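Inosine-uridine preferring nucleoside hydrolase (Gardnerella vaginalis 315-A, PDB 6BA1) is a calcium-bound alpha/beta protein of the inosine-uridine preferring nucleoside hydrolase family, built round a mostly parallel beta sheet. Local coordinates at residues A[10-15]-A[130-135]; A[42-47]-A[65-70]; A[6-11]-A[34-39]; A[15-20]-A[246-251]. One frame throughout, in Å; residues are numbered along the deposited sequence.

Near the N terminus, strand 6-11 starts two contacts. Contact 3 closes the shorter loop, pairing it with 34-39 in the central sheet. Contact 1 takes the end of the same strand, sharing D10 and L11, and closes a longer loop at 130-135. Next, 15-20 opens contact 4, the longest loop, ending at 246-251. It crosses contacts 1 and 3. Contact 2, between 42-47 and 65-70, opens after contact 3 closes and falls within the spans of contacts 1 and 4. Contact 3 pairs two sheet strands; contact 2 sets helix 44-57 against the edge strand 64-67. Contacts 1 and 4 meet at the calcium ion. A hydrogen bond from L69 N to N135 OD1 ties contacts 1 and 2.

Contact 1: A[10-15]-A[130-135]; sequences DLDTGV and TGPMTN. With CA (calcium ion), chain S.
D10 is held twice by 130-135. Its backbone O accepts a hydrogen bond from T130 N at 3.0 Å. Its CG is anti to its own backbone N (chi1 -171°), beside the carbonyl carbon. OD1 accepts a hydrogen bond from N135 ND2 at 3.0 Å. The amide comes to the syn side of OD1, 23° out of the carboxylate plane, and OD1 lies almost in the amide plane. The carboxylate and amide planes are turned 58° apart. Y127 OH is also hydrogen-bonded to OD1, so this buried oxygen is gripped from two residues. L11 and T130 lie side by side and point the same way, with L11 CD2 3.3 Å from T130 OG1. At D12 the chain turns to the metal. D12 OD1 binds the calcium ion at 2.6 Å, and T130 O binds it at 2.6 Å. The other oxygen, OD2, takes a hydrogen bond from N41 N, so each D12 oxygen has its own partner. P132 CD packs near D12 OD2 at 4.1 Å. D17 and D248 complete the protein ligands of the ion. The aspartate cluster D10, D12, D16 and D17 fits the N-terminal DXDXXXDD motif of nucleoside hydrolases, where calcium sits at the strand ends.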
loop_
_atom_site.group_PDB
_atom_site.type_symbol
_atom_site.label_atom_id
_atom_site.label_comp_id
_atom_site.label_asym_id
_atom_site.label_seq_id
_atom_site.Cartn_x
_atom_site.Cartn_y
_atom_site.Cartn_z
ATOM N N ASP A 10 -18.033 -8.300 16.073
ATOM C CA ASP A 10 -17.830 -9.687 15.635
ATOM C C ASP A 10 -16.449 -10.073 16.152
ATOM O O ASP A 10 -15.432 -9.683 15.567
ATOM C CB ASP A 10 -17.922 -9.777 14.108
ATOM C CG ASP A 10 -17.939 -11.207 13.578
ATOM O OD1 ASP A 10 -18.989 -11.601 13.042
ATOM O OD2 ASP A 10 -16.905 -11.908 13.634
ATOM N N LEU A 11 -16.407 -10.834 17.252
ATOM C CA LEU A 11 -15.207 -10.932 18.093
ATOM C C LEU A 11 -14.687 -12.350 18.347
ATOM O O LEU A 11 -15.463 -13.271 18.635
ATOM C CB LEU A 11 -15.478 -10.275 19.444
ATOM C CG LEU A 11 -16.015 -8.844 19.425
ATOM C CD1 LEU A 11 -16.313 -8.384 20.842
ATOM C CD2 LEU A 11 -15.031 -7.902 18.742
ATOM N N ASP A 12 -13.364 -12.491 18.250
ATOM C CA ASP A 12 -12.635 -13.681 18.701
ATOM C C ASP A 12 -12.054 -13.379 20.083
ATOM O O ASP A 12 -10.854 -13.230 20.250
ATOM C CB ASP A 12 -11.561 -14.133 17.674
ATOM C CG ASP A 12 -10.475 -13.063 17.359
ATOM O OD1 ASP A 12 -10.671 -11.841 17.554
ATOM O OD2 ASP A 12 -9.397 -13.465 16.875
ATOM N N THR A 13 -12.939 -13.316 21.074
ATOM C CA THR A 13 -12.645 -12.682 22.363
ATOM C C THR A 13 -11.734 -13.524 23.284
ATOM O O THR A 13 -12.205 -14.514 23.823
ATOM C CB THR A 13 -13.965 -12.366 23.104
ATOM O OG1 THR A 13 -14.991 -12.030 22.159
ATOM C CG2 THR A 13 -13.761 -11.217 24.073
ATOM N N GLY A 14 -10.453 -13.190 23.488
ATOM C CA GLY A 14 -9.706 -12.085 22.854
ATOM C C GLY A 14 -9.442 -10.926 23.796
ATOM O O GLY A 14 -10.380 -10.349 24.337
ATOM N N VAL A 15 -8.172 -10.566 23.971
ATOM C CA VAL A 15 -7.766 -9.525 24.927
ATOM C C VAL A 15 -8.083 -8.136 24.394
ATOM O O VAL A 15 -8.810 -7.374 25.034
ATOM C CB VAL A 15 -6.274 -9.598 25.313
ATOM C CG1 VAL A 15 -5.907 -8.481 26.288
ATOM C CG2 VAL A 15 -5.944 -10.959 25.918
ATOM N N THR A 130 -13.619 -7.509 14.449
ATOM C CA THR A 130 -12.189 -7.544 14.774
ATOM C C THR A 130 -11.705 -8.979 15.019
ATOM O O THR A 130 -10.772 -9.229 15.802
ATOM C CB THR A 130 -11.856 -6.632 15.962
ATOM O OG1 THR A 130 -12.156 -7.304 17.187
ATOM C CG2 THR A 130 -12.642 -5.329 15.891
ATOM N N GLY A 131 -12.384 -9.915 14.358
ATOM C CA GLY A 131 -11.881 -11.261 14.178
ATOM C C GLY A 131 -11.904 -11.523 12.683
ATOM O O GLY A 131 -12.096 -10.600 11.895
ATOM N N PRO A 132 -11.701 -12.784 12.284
ATOM C CA PRO A 132 -11.900 -13.204 10.910
ATOM C C PRO A 132 -13.224 -12.760 10.305
ATOM O O PRO A 132 -14.237 -12.611 11.008
ATOM C CB PRO A 132 -11.849 -14.718 11.012
ATOM C CG PRO A 132 -10.858 -14.955 12.106
ATOM C CD PRO A 132 -11.022 -13.822 13.082
ATOM N N MET A 133 -13.208 -12.558 8.994
ATOM C CA MET A 133 -14.360 -12.066 8.252
ATOM C C MET A 133 -15.354 -13.182 7.922
ATOM O O MET A 133 -16.455 -12.898 7.425
ATOM C CB MET A 133 -13.907 -11.370 6.963
ATOM C CG MET A 133 -12.731 -10.404 7.121
ATOM S SD MET A 133 -12.705 -9.435 8.656
ATOM C CE MET A 133 -14.120 -8.412 8.389
ATOM N N THR A 134 -14.956 -14.436 8.188
ATOM C CA THR A 134 -15.769 -15.650 7.984
ATOM C C THR A 134 -17.276 -15.476 8.126
ATOM O O THR A 134 -18.042 -15.964 7.286
ATOM C CB THR A 134 -15.334 -16.764 8.969
ATOM O OG1 THR A 134 -13.900 -16.839 9.017
ATOM C CG2 THR A 134 -15.903 -18.123 8.553
ATOM N N ASN A 135 -17.687 -14.787 9.188
ATOM C CA ASN A 135 -19.109 -14.590 9.478
ATOM C C ASN A 135 -19.804 -13.712 8.440
ATOM O O ASN A 135 -20.758 -14.161 7.799
ATOM C CB ASN A 135 -19.313 -14.043 10.897
ATOM C CG ASN A 135 -18.982 -15.062 11.982
ATOM O OD1 ASN A 135 -19.002 -16.275 11.763
ATOM N ND2 ASN A 135 -18.691 -14.564 13.167
HETATM CA CA CA S . -8.920 -9.981 17.454
#

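Contact 2: A[42-47]-A[65-70]; sequences VLMEQG and VYKGLS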
loop_
_atom_site.group_PDB
_atom_site.type_symbol
_atom_site.label_atom_id
_atom_site.label_comp_id
_atom_site.label_asym_id
_atom_site.label_seq_id
_atom_site.Cartn_x
_atom_site.Cartn_y
_atom_site.Cartn_z
ATOM N N VAL A 42 -8.975 -17.411 20.220
ATOM C CA VAL A 42 -9.442 -18.535 20.995
ATOM C C VAL A 42 -10.556 -19.259 20.229
ATOM O O VAL A 42 -11.156 -18.680 19.309
ATOM C CB VAL A 42 -9.911 -18.030 22.381
ATOM C CG1 VAL A 42 -11.224 -17.261 22.271
ATOM C CG2 VAL A 42 -9.974 -19.175 23.399
ATOM N N LEU A 43 -10.801 -20.529 20.592
ATOM C CA LEU A 43 -11.887 -21.340 20.008
ATOM C C LEU A 43 -13.221 -20.586 20.041
ATOM O O LEU A 43 -13.490 -19.833 20.980
ATOM C CB LEU A 43 -12.028 -22.661 20.771
ATOM C CG LEU A 43 -10.887 -23.676 20.572
ATOM C CD1 LEU A 43 -10.647 -24.485 21.844
ATOM C CD2 LEU A 43 -11.145 -24.595 19.377
ATOM N N MET A 44 -14.043 -20.789 19.008
ATOM C CA MET A 44 -15.258 -19.998 18.814
ATOM C C MET A 44 -16.158 -19.922 20.054
ATOM O O MET A 44 -16.629 -18.843 20.427
ATOM C CB MET A 44 -16.050 -20.537 17.617
ATOM C CG MET A 44 -17.334 -19.759 17.323
ATOM S SD MET A 44 -18.722 -20.325 18.318
ATOM C CE MET A 44 -19.834 -18.961 18.154
ATOM N N GLU A 45 -16.397 -21.089 20.655
ATOM C CA GLU A 45 -17.202 -21.227 21.879
ATOM C C GLU A 45 -16.630 -20.416 23.037
ATOM O O GLU A 45 -17.355 -19.671 23.692
ATOM C CB GLU A 45 -17.296 -22.701 22.304
ATOM C CG GLU A 45 -18.179 -23.567 21.412
ATOM C CD GLU A 45 -19.676 -23.339 21.613
ATOM O OE1 GLU A 45 -20.080 -22.544 22.507
ATOM O OE2 GLU A 45 -20.460 -23.967 20.868
ATOM N N GLN A 46 -15.332 -20.573 23.288
ATOM C CA GLN A 46 -14.626 -19.765 24.286
ATOM C C GLN A 46 -14.837 -18.258 24.072
ATOM O O GLN A 46 -14.981 -17.515 25.043
ATOM C CB GLN A 46 -13.123 -20.086 24.314
ATOM C CG GLN A 46 -12.693 -21.037 25.423
ATOM C CD GLN A 46 -12.803 -20.417 26.809
ATOM O OE1 GLN A 46 -12.760 -19.195 26.959
ATOM N NE2 GLN A 46 -12.952 -21.254 27.826
ATOM N N GLY A 47 -14.866 -17.828 22.809
ATOM C CA GLY A 47 -15.201 -16.448 22.438
ATOM C C GLY A 47 -16.551 -15.992 22.985
ATOM O O GLY A 47 -16.690 -14.863 23.458
ATOM N N VAL A 65 -25.313 -12.261 22.951
ATOM C CA VAL A 65 -24.174 -12.861 22.256
ATOM C C VAL A 65 -24.654 -13.967 21.316
ATOM O O VAL A 65 -25.239 -14.949 21.760
ATOM C CB VAL A 65 -23.161 -13.433 23.266
ATOM C CG1 VAL A 65 -22.004 -14.118 22.556
ATOM C CG2 VAL A 65 -22.661 -12.318 24.181
ATOM N N TYR A 66 -24.394 -13.803 20.021
ATOM C CA TYR A 66 -24.813 -14.771 19.003
ATOM C C TYR A 66 -23.644 -15.670 18.617
ATOM O O TYR A 66 -22.501 -15.405 18.968
ATOM C CB TYR A 66 -25.395 -14.049 17.788
ATOM C CG TYR A 66 -26.609 -13.220 18.145
ATOM C CD1 TYR A 66 -27.896 -13.702 17.943
ATOM C CD2 TYR A 66 -26.467 -11.953 18.709
ATOM C CE1 TYR A 66 -29.012 -12.936 18.278
ATOM C CE2 TYR A 66 -27.568 -11.185 19.051
ATOM C CZ TYR A 66 -28.837 -11.675 18.835
ATOM O OH TYR A 66 -29.925 -10.900 19.176
ATOM N N LYS A 67 -23.953 -16.735 17.890
ATOM C CA LYS A 67 -23.034 -17.834 17.653
ATOM C C LYS A 67 -22.713 -17.925 16.155
ATOM O O LYS A 67 -23.548 -18.353 15.358
ATOM C CB LYS A 67 -23.670 -19.139 18.171
ATOM C CG LYS A 67 -22.859 -19.885 19.223
ATOM C CD LYS A 67 -23.723 -20.895 19.962
ATOM C CE LYS A 67 -22.946 -21.617 21.044
ATOM N NZ LYS A 67 -23.716 -22.763 21.607
ATOM N N GLY A 68 -21.517 -17.481 15.775
ATOM C CA GLY A 68 -21.040 -17.585 14.391
ATOM C C GLY A 68 -20.406 -18.933 14.079
ATOM O O GLY A 68 -20.677 -19.913 14.749
ATOM N N LEU A 69 -19.545 -18.953 13.065
ATOM C CA LEU A 69 -18.958 -20.190 12.536
ATOM C C LEU A 69 -17.644 -20.547 13.225
ATOM O O LEU A 69 -16.888 -19.660 13.594
ATOM C CB LEU A 69 -18.772 -20.062 11.015
ATOM C CG LEU A 69 -20.079 -19.970 10.220
ATOM C CD1 LEU A 69 -19.955 -19.100 8.988
ATOM C CD2 LEU A 69 -20.538 -21.355 9.820
ATOM N N SER A 70 -17.384 -21.847 13.383
ATOM C CA SER A 70 -16.192 -22.365 14.102
ATOM C C SER A 70 -14.912 -22.368 13.269
ATOM O O SER A 70 -13.841 -22.049 13.796
ATOM C CB SER A 70 -16.440 -23.799 14.579
ATOM O OG SER A 70 -17.463 -23.845 15.551
#
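M44 has the largest share of this contact, reaching from the first turn of helix 44-57 to the chain leaving strand 64-67. Its CG is anti to the backbone N (chi1 -179°), and the chain then bends at chi2 (-85°). The terminal CE ends up against K67 and G68, 3.3 Å from K67 CG. The two side chains cross at about a right angle, the M44 methyl against K67 CB and CG. Closer to the backbone, M44 CG passes L69 O at 3.8 Å. M44 CB lies 4.0 Å from S70 CA. E45 makes the second link. Its chain is also bent at chi2 (-75°), which sets CD on the K67 side. K67 is extended beyond CG and brings its NZ to E45. E45 OE2 and K67 NZ form a salt bridge of 3.5 Å. The carboxylate also touches K67 CE, with E45 OE1 at 3.3 Å. E45 lies at the exposed side of the contact, while M44 is buried. The contact joins the start of helix 44-57 to the end of strand 64-67, two elements of one beta-alpha-beta unit. V48, A51 and L52 of that helix cover V65, while Y66 stacks on F113 and its backbone pairs with strand 31-37.

Contact 3: A[6-11]-A[34-39]; sequences KLILDL and GITGTY
T36 CG2 lies over one face of the D10 carboxylate, by OD1. T38 CG2 comes nearer its edge, 3.4 Å from D10 OD2, displaced to the same side. The D10 and T38 side chains cross at about a right angle. T36 CG2 is anti to its own backbone N, while its OG1 (chi1 -69°) is turned to I8, 3.8 Å from I8 CG2. I8, D10 and T36 share one face of the sheet, and I8 and T36 are covered by helix 110-121. Y127 OH is hydrogen-bonded to D10 OD1. L9, L11 and I35 are on the other face. There L11 CD1 packs on I35 CG2 at 3.8 Å, and helix 15-25 covers both residues through I21. Strands 6-11 and 31-37 run parallel, their short axes 24° apart, and flank helix 15-25 in sequence. This is a beta-alpha-beta crossover unit in the Rossmann-like core of the family. Strand 6-11 is an inner strand: strand 125-129 lies along its other edge. L9 and L11 each bond through N and O to residues on both sides of their partner in 34-38, the parallel pattern. L9 N gives a long bond to G34 O at 3.3 Å. T36 N returns one to L9 O at 2.7 Å, nearly along the C=O axis. L11 N reaches T36 O at 2.8 Å in the same manner. Past the strand end, T38 N bonds to L11 O at 2.9 Å, but this donor stands 50° above the carbonyl plane. CA-H...O contacts fill in between, such as D10 CA to T36 O. G37 O takes a hydrogen bond from N135 ND2.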
loop_
_atom_site.group_PDB
_atom_site.type_symbol
_atom_site.label_atom_id
_atom_site.label_comp_id
_atom_site.label_asym_id
_atom_site.label_seq_id
_atom_site.Cartn_x
_atom_site.Cartn_y
_atom_site.Cartn_z
ATOM N N LYS A 6 -26.461 2.156 15.749
ATOM C CA LYS A 6 -26.459 0.857 16.439
ATOM C C LYS A 6 -25.345 -0.079 15.977
ATOM O O LYS A 6 -25.106 -0.230 14.784
ATOM C CB LYS A 6 -27.810 0.181 16.248
ATOM C CG LYS A 6 -28.985 1.081 16.583
ATOM C CD LYS A 6 -30.222 0.286 16.941
ATOM C CE LYS A 6 -31.374 1.192 17.333
ATOM N NZ LYS A 6 -31.089 1.935 18.597
ATOM N N LEU A 7 -24.713 -0.747 16.939
ATOM C CA LEU A 7 -23.416 -1.410 16.760
ATOM C C LEU A 7 -23.493 -2.925 16.963
ATOM O O LEU A 7 -24.147 -3.390 17.890
ATOM C CB LEU A 7 -22.423 -0.810 17.762
ATOM C CG LEU A 7 -21.027 -1.414 17.934
ATOM C CD1 LEU A 7 -20.308 -1.519 16.603
ATOM C CD2 LEU A 7 -20.212 -0.572 18.904
ATOM N N ILE A 8 -22.822 -3.678 16.094
ATOM C CA ILE A 8 -22.567 -5.108 16.296
ATOM C C ILE A 8 -21.062 -5.330 16.231
ATOM O O ILE A 8 -20.437 -4.940 15.261
ATOM C CB ILE A 8 -23.236 -5.986 15.212
ATOM C CG1 ILE A 8 -24.762 -5.856 15.285
ATOM C CG2 ILE A 8 -22.816 -7.453 15.360
ATOM C CD1 ILE A 8 -25.498 -6.529 14.144
ATOM N N LEU A 9 -20.489 -5.955 17.255
ATOM C CA LEU A 9 -19.108 -6.428 17.214
ATOM C C LEU A 9 -19.085 -7.899 16.794
ATOM O O LEU A 9 -20.012 -8.641 17.091
ATOM C CB LEU A 9 -18.434 -6.247 18.574
ATOM C CG LEU A 9 -18.524 -4.854 19.208
ATOM C CD1 LEU A 9 -17.755 -4.798 20.508
ATOM C CD2 LEU A 9 -18.034 -3.771 18.272
ATOM N N ASP A 10 -18.033 -8.300 16.073
ATOM C CA ASP A 10 -17.830 -9.687 15.635
ATOM C C ASP A 10 -16.449 -10.073 16.152
ATOM O O ASP A 10 -15.432 -9.683 15.567
ATOM C CB ASP A 10 -17.922 -9.777 14.108
ATOM C CG ASP A 10 -17.939 -11.207 13.578
ATOM O OD1 ASP A 10 -18.989 -11.601 13.042
ATOM O OD2 ASP A 10 -16.905 -11.908 13.634
ATOM N N LEU A 11 -16.407 -10.834 17.252
ATOM C CA LEU A 11 -15.207 -10.932 18.093
ATOM C C LEU A 11 -14.687 -12.350 18.347
ATOM O O LEU A 11 -15.463 -13.271 18.635
ATOM C CB LEU A 11 -15.478 -10.275 19.444
ATOM C CG LEU A 11 -16.015 -8.844 19.425
ATOM C CD1 LEU A 11 -16.313 -8.384 20.842
ATOM C CD2 LEU A 11 -15.031 -7.902 18.742
ATOM N N GLY A 34 -25.482 -6.429 19.806
ATOM C CA GLY A 34 -24.992 -7.768 20.084
ATOM C C GLY A 34 -23.531 -7.987 19.744
ATOM O O GLY A 34 -22.922 -7.194 19.043
ATOM N N ILE A 35 -22.986 -9.073 20.272
ATOM C CA ILE A 35 -21.626 -9.499 20.012
ATOM C C ILE A 35 -21.716 -10.809 19.260
ATOM O O ILE A 35 -22.055 -11.831 19.827
ATOM C CB ILE A 35 -20.822 -9.671 21.319
ATOM C CG1 ILE A 35 -20.586 -8.302 21.958
ATOM C CG2 ILE A 35 -19.498 -10.381 21.066
ATOM C CD1 ILE A 35 -20.006 -8.343 23.346
ATOM N N THR A 36 -21.439 -10.763 17.965
ATOM C CA THR A 36 -21.266 -11.971 17.172
ATOM C C THR A 36 -19.923 -12.629 17.527
ATOM O O THR A 36 -18.904 -11.950 17.591
ATOM C CB THR A 36 -21.315 -11.639 15.678
ATOM O OG1 THR A 36 -22.655 -11.251 15.325
ATOM C CG2 THR A 36 -20.884 -12.840 14.860
ATOM N N GLY A 37 -19.920 -13.945 17.739
ATOM C CA GLY A 37 -18.710 -14.676 18.149
ATOM C C GLY A 37 -18.031 -15.361 16.978
ATOM O O GLY A 37 -18.703 -15.951 16.136
ATOM N N THR A 38 -16.705 -15.272 16.912
ATOM C CA THR A 38 -15.925 -15.992 15.903
ATOM C C THR A 38 -14.653 -16.544 16.562
ATOM O O THR A 38 -14.556 -16.551 17.794
ATOM C CB THR A 38 -15.660 -15.104 14.647
ATOM O OG1 THR A 38 -15.262 -15.913 13.525
ATOM C CG2 THR A 38 -14.601 -14.036 14.919
ATOM N N TYR A 39 -13.690 -16.987 15.752
ATOM C CA TYR A 39 -12.575 -17.835 16.198
ATOM C C TYR A 39 -11.239 -17.176 15.860
ATOM O O TYR A 39 -11.194 -16.232 15.071
ATOM C CB TYR A 39 -12.662 -19.200 15.503
ATOM C CG TYR A 39 -12.514 -19.101 13.993
ATOM C CD1 TYR A 39 -11.276 -19.292 13.380
ATOM C CD2 TYR A 39 -13.607 -18.773 13.188
ATOM C CE1 TYR A 39 -11.139 -19.182 12.011
ATOM C CE2 TYR A 39 -13.477 -18.659 11.812
ATOM C CZ TYR A 39 -12.241 -18.864 11.229
ATOM O OH TYR A 39 -12.087 -18.743 9.874
#

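Contact 4: A[15-20]-A[246-251]; sequences VDDTLA and LHDPLA. With CA (calcium ion), chain S.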
loop_
_atom_site.group_PDB
_atom_site.type_symbol
_atom_site.label_atom_id
_atom_site.label_comp_id
_atom_site.label_asym_id
_atom_site.label_seq_id
_atom_site.Cartn_x
_atom_site.Cartn_y
_atom_site.Cartn_z
ATOM N N VAL A 15 -8.172 -10.566 23.971
ATOM C CA VAL A 15 -7.766 -9.525 24.927
ATOM C C VAL A 15 -8.083 -8.136 24.394
ATOM O O VAL A 15 -8.810 -7.374 25.034
ATOM C CB VAL A 15 -6.274 -9.598 25.313
ATOM C CG1 VAL A 15 -5.907 -8.481 26.288
ATOM C CG2 VAL A 15 -5.944 -10.959 25.918
ATOM N N ASP A 16 -7.520 -7.811 23.233
ATOM C CA ASP A 16 -7.865 -6.556 22.546
ATOM C C ASP A 16 -9.352 -6.517 22.168
ATOM O O ASP A 16 -9.959 -5.447 22.143
ATOM C CB ASP A 16 -6.944 -6.232 21.326
ATOM C CG ASP A 16 -6.565 -7.451 20.494
ATOM O OD1 ASP A 16 -7.452 -8.234 20.084
ATOM O OD2 ASP A 16 -5.353 -7.629 20.241
ATOM N N ASP A 17 -9.934 -7.687 21.919
ATOM C CA ASP A 17 -11.361 -7.790 21.629
ATOM C C ASP A 17 -12.252 -7.313 22.789
ATOM O O ASP A 17 -13.275 -6.677 22.537
ATOM C CB ASP A 17 -11.725 -9.214 21.200
ATOM C CG ASP A 17 -11.105 -9.593 19.851
ATOM O OD1 ASP A 17 -9.902 -9.931 19.787
ATOM O OD2 ASP A 17 -11.823 -9.540 18.832
ATOM N N THR A 18 -11.867 -7.575 24.043
ATOM C CA THR A 18 -12.643 -7.048 25.189
ATOM C C THR A 18 -12.431 -5.558 25.391
ATOM O O THR A 18 -13.311 -4.874 25.928
ATOM C CB THR A 18 -12.343 -7.711 26.545
ATOM O OG1 THR A 18 -11.050 -7.314 27.010
ATOM C CG2 THR A 18 -12.463 -9.208 26.466
ATOM N N LEU A 19 -11.254 -5.068 25.008
ATOM C CA LEU A 19 -10.994 -3.636 25.023
ATOM C C LEU A 19 -11.888 -2.933 24.002
ATOM O O LEU A 19 -12.298 -1.793 24.223
ATOM C CB LEU A 19 -9.513 -3.346 24.771
ATOM C CG LEU A 19 -8.522 -3.880 25.811
ATOM C CD1 LEU A 19 -7.102 -3.519 25.414
ATOM C CD2 LEU A 19 -8.844 -3.350 27.203
ATOM N N ALA A 20 -12.206 -3.629 22.906
ATOM C CA ALA A 20 -13.200 -3.152 21.936
ATOM C C ALA A 20 -14.612 -3.122 22.526
ATOM O O ALA A 20 -15.368 -2.179 22.287
ATOM C CB ALA A 20 -13.177 -4.006 20.675
ATOM N N LEU A 246 -3.076 -1.381 20.412
ATOM C CA LEU A 246 -4.509 -1.201 20.586
ATOM C C LEU A 246 -5.194 -1.430 19.251
ATOM O O LEU A 246 -5.677 -0.495 18.608
ATOM C CB LEU A 246 -4.806 0.199 21.126
ATOM C CG LEU A 246 -4.172 0.532 22.474
ATOM C CD1 LEU A 246 -4.477 1.976 22.855
ATOM C CD2 LEU A 246 -4.636 -0.457 23.548
ATOM N N HIS A 247 -5.263 -2.694 18.860
ATOM C CA HIS A 247 -5.676 -3.059 17.506
ATOM C C HIS A 247 -7.197 -2.954 17.341
ATOM O O HIS A 247 -7.695 -2.082 16.631
ATOM C CB HIS A 247 -5.196 -4.474 17.148
ATOM C CG HIS A 247 -3.716 -4.666 17.249
ATOM N ND1 HIS A 247 -2.907 -4.763 16.135
ATOM C CD2 HIS A 247 -2.903 -4.809 18.340
ATOM C CE1 HIS A 247 -1.650 -4.939 16.519
ATOM N NE2 HIS A 247 -1.621 -4.956 17.848
ATOM N N ASP A 248 -7.915 -3.825 18.042
ATOM C CA ASP A 248 -9.357 -3.980 17.870
ATOM C C ASP A 248 -10.178 -2.774 18.387
ATOM O O ASP A 248 -11.176 -2.412 17.766
ATOM C CB ASP A 248 -9.841 -5.293 18.514
ATOM C CG ASP A 248 -9.110 -6.536 17.949
ATOM O OD1 ASP A 248 -7.923 -6.437 17.525
ATOM O OD2 ASP A 248 -9.703 -7.636 17.943
ATOM N N PRO A 249 -9.753 -2.133 19.498
ATOM C CA PRO A 249 -10.464 -0.944 19.977
ATOM C C PRO A 249 -10.521 0.193 18.976
ATOM O O PRO A 249 -11.531 0.890 18.890
ATOM C CB PRO A 249 -9.637 -0.488 21.182
ATOM C CG PRO A 249 -8.969 -1.710 21.652
ATOM C CD PRO A 249 -8.650 -2.491 20.409
ATOM N N LEU A 250 -9.429 0.376 18.235
ATOM C CA LEU A 250 -9.326 1.471 17.286
ATOM C C LEU A 250 -10.369 1.370 16.185
ATOM O O LEU A 250 -10.891 2.388 15.737
ATOM C CB LEU A 250 -7.920 1.525 16.694
ATOM C CG LEU A 250 -7.569 2.676 15.744
ATOM C CD1 LEU A 250 -7.902 4.041 16.332
ATOM C CD2 LEU A 250 -6.087 2.583 15.426
ATOM N N ALA A 251 -10.683 0.144 15.768
ATOM C CA ALA A 251 -11.771 -0.083 14.817
ATOM C C ALA A 251 -13.096 0.476 15.324
ATOM O O ALA A 251 -13.836 1.122 14.579
ATOM C CB ALA A 251 -11.903 -1.562 14.509
HETATM CA CA CA S . -8.920 -9.981 17.454
#
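D248 and D16 meet carboxylate to carboxylate. The two planes are stacked, only 25° apart, and D16 OD1 lies 3.2 Å from D248 OD1. Both atoms are acceptors, so this is a close approach of like groups and not a bond. D16 CG stands between its own backbone N and carbonyl carbon (chi1 39°), which turns the group over D248. Y230 OH makes a weak hydrogen bond to D16 OD2. D248 uses its other oxygen for the metal: OD2 binds the calcium ion at 2.5 Å. D17 joins from helix 15-25, with OD1 bound to the ion at 2.5 Å. The carboxylates of D17 and D248 are steeply turned against each other, and their bound oxygens are 3.0 Å apart. P249 makes the larger apolar contact. Its CG packs on L19 CB at 3.6 Å, and its CD rests 3.7 Å from D16 O. A20 CB adds a contact to D248 O at 3.9 Å. The segments of helices 15-25 and 247-256 run roughly in the same direction, 28° apart, with their axes 7.2 Å from each other. D17 and D248 bring both segments to one ion. With D12 and T130, they form the calcium site typical of nucleoside hydrolases.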